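Local atomic coordinates of negative regulator of ofd1 (Schizosaccharomyces pombe, PDB entry 3QTM), a protein that directly inhibits Ofd1, promotes the stability of the transcription factor fragment Sre1N and is required for correct translation termination. Residues Glu93-Glu97 and Glu98-Asp102. Residues are numbered along the deposited sequence; the frame is centred on the assembly and turned at random.
Sequences ETNTE and ESYID
Thr96 OG1 accepts a hydrogen bond from Ser99 N at 3.0 Å, with an N-H...O angle of 147°, which identifies Thr96 as the N-cap of helix 97-110. A chi1 of 62° puts OG1 on the side of the main chain from which it can reach the Ser99 amide; there OG1 also lies 3.2 Å from Ser99 CB. The Thr96 carbonyl adds weak bonds to Ser99 N and Tyr100 N, the latter 3.3 Å long and the first i+4 bond of the helix; Ile101 N to Glu97 O is a firmer one at 3.1 Å. Thr96 O also sits at the edge of the Tyr100 ring, near its plane, 3.5 Å from CD1. Glu97 and Glu98 both hold CG anti to the backbone N and extend their chains away from the turn, Glu97 to Arg134 and Glu98 to Lys132 and Arg139, all on helix 119-142. The chemistry implies two complementary roles: the threonine hydroxyl gives Ser99 N, an amide of the first turn, a straighter acceptor than the weakly bonded Thr96 carbonyl, while two acidic side chains, probably favourably placed near the positive end of the helix dipole, tie that end to a neighbouring helix by salt bridges.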
loop_
_atom_site.group_PDB
_atom_site.type_symbol
_atom_site.label_atom_id
_atom_site.label_comp_id
_atom_site.label_asym_id
_atom_site.label_seq_id
_atom_site.Cartn_x
_atom_site.Cartn_y
_atom_site.Cartn_z
ATOM N N GLU A 93 -10.586 6.516 -28.847
ATOM C CA GLU A 93 -10.653 7.612 -27.881
ATOM C C GLU A 93 -11.805 7.444 -26.888
ATOM O O GLU A 93 -11.832 8.090 -25.845
ATOM C CB GLU A 93 -10.741 8.973 -28.591
ATOM C CG GLU A 93 -12.168 9.464 -28.873
ATOM C CD GLU A 93 -12.754 10.310 -27.738
ATOM O OE1 GLU A 93 -14.003 10.376 -27.623
ATOM O OE2 GLU A 93 -11.968 10.908 -26.964
ATOM N N THR A 94 -12.745 6.569 -27.215
ATOM C CA THR A 94 -13.902 6.350 -26.362
ATOM C C THR A 94 -13.525 5.733 -25.003
ATOM O O THR A 94 -14.343 5.694 -24.088
ATOM C CB THR A 94 -14.985 5.506 -27.087
ATOM O OG1 THR A 94 -16.049 5.196 -26.181
ATOM C CG2 THR A 94 -14.399 4.220 -27.627
ATOM N N ASN A 95 -12.276 5.297 -24.861
ATOM C CA ASN A 95 -11.833 4.600 -23.650
ATOM C C ASN A 95 -11.385 5.511 -22.508
ATOM O O ASN A 95 -10.971 6.641 -22.736
ATOM C CB ASN A 95 -10.730 3.605 -24.005
ATOM C CG ASN A 95 -11.236 2.480 -24.887
ATOM O OD1 ASN A 95 -11.898 1.557 -24.408
ATOM N ND2 ASN A 95 -10.946 2.560 -26.185
ATOM N N THR A 96 -11.479 5.012 -21.276
ATOM C CA THR A 96 -11.049 5.784 -20.108
ATOM C C THR A 96 -10.299 4.927 -19.090
ATOM O O THR A 96 -10.509 3.706 -19.010
ATOM C CB THR A 96 -12.244 6.420 -19.377
ATOM O OG1 THR A 96 -13.112 5.382 -18.893
ATOM C CG2 THR A 96 -13.028 7.352 -20.307
ATOM N N GLU A 97 -9.447 5.575 -18.293
ATOM C CA GLU A 97 -8.808 4.913 -17.167
ATOM C C GLU A 97 -9.862 4.232 -16.275
ATOM O O GLU A 97 -9.732 3.046 -15.923
ATOM C CB GLU A 97 -7.985 5.917 -16.338
ATOM C CG GLU A 97 -7.383 5.300 -15.085
ATOM C CD GLU A 97 -6.838 6.326 -14.089
ATOM O OE1 GLU A 97 -7.013 7.548 -14.306
ATOM O OE2 GLU A 97 -6.237 5.902 -13.077
ATOM N N GLU A 98 -10.903 4.978 -15.916
ATOM C CA GLU A 98 -11.920 4.458 -15.008
ATOM C C GLU A 98 -12.614 3.211 -15.557
ATOM O O GLU A 98 -12.952 2.292 -14.817
ATOM C CB GLU A 98 -12.964 5.516 -14.646
ATOM C CG GLU A 98 -13.925 5.018 -13.550
ATOM C CD GLU A 98 -14.873 6.109 -13.048
ATOM O OE1 GLU A 98 -15.011 7.145 -13.732
ATOM O OE2 GLU A 98 -15.485 5.923 -11.975
ATOM N N SER A 99 -12.828 3.169 -16.858
ATOM C CA SER A 99 -13.478 2.003 -17.434
ATOM C C SER A 99 -12.602 0.744 -17.304
ATOM O O SER A 99 -13.112 -0.359 -17.124
ATOM C CB SER A 99 -13.872 2.263 -18.882
ATOM O OG SER A 99 -14.830 1.307 -19.300
ATOM N N TYR A 100 -11.287 0.927 -17.350
ATOM C CA TYR A 100 -10.367 -0.187 -17.132
ATOM C C TYR A 100 -10.341 -0.661 -15.661
ATOM O O TYR A 100 -10.176 -1.848 -15.391
ATOM C CB TYR A 100 -8.967 0.145 -17.672
ATOM C CG TYR A 100 -8.855 -0.214 -19.144
ATOM C CD1 TYR A 100 -9.118 0.727 -20.138
ATOM C CD2 TYR A 100 -8.549 -1.519 -19.538
ATOM C CE1 TYR A 100 -9.053 0.386 -21.482
ATOM C CE2 TYR A 100 -8.487 -1.873 -20.878
ATOM C CZ TYR A 100 -8.736 -0.919 -21.844
ATOM O OH TYR A 100 -8.672 -1.272 -23.168
ATOM N N ILE A 101 -10.513 0.265 -14.718
ATOM C CA ILE A 101 -10.666 -0.109 -13.313
ATOM C C ILE A 101 -11.964 -0.903 -13.154
ATOM O O ILE A 101 -11.960 -1.955 -12.530
ATOM C CB ILE A 101 -10.698 1.129 -12.384
ATOM C CG1 ILE A 101 -9.381 1.907 -12.462
ATOM C CG2 ILE A 101 -11.054 0.738 -10.935
ATOM C CD1 ILE A 101 -9.424 3.255 -11.711
ATOM N N ASP A 102 -13.068 -0.399 -13.720
ATOM C CA ASP A 102 -14.347 -1.121 -13.696
ATOM C C ASP A 102 -14.219 -2.531 -14.279
ATOM O O ASP A 102 -14.750 -3.498 -13.723
ATOM C CB ASP A 102 -15.431 -0.378 -14.476
ATOM C CG ASP A 102 -15.786 0.978 -13.862
ATOM O OD1 ASP A 102 -15.496 1.197 -12.663
ATOM O OD2 ASP A 102 -16.373 1.823 -14.585
#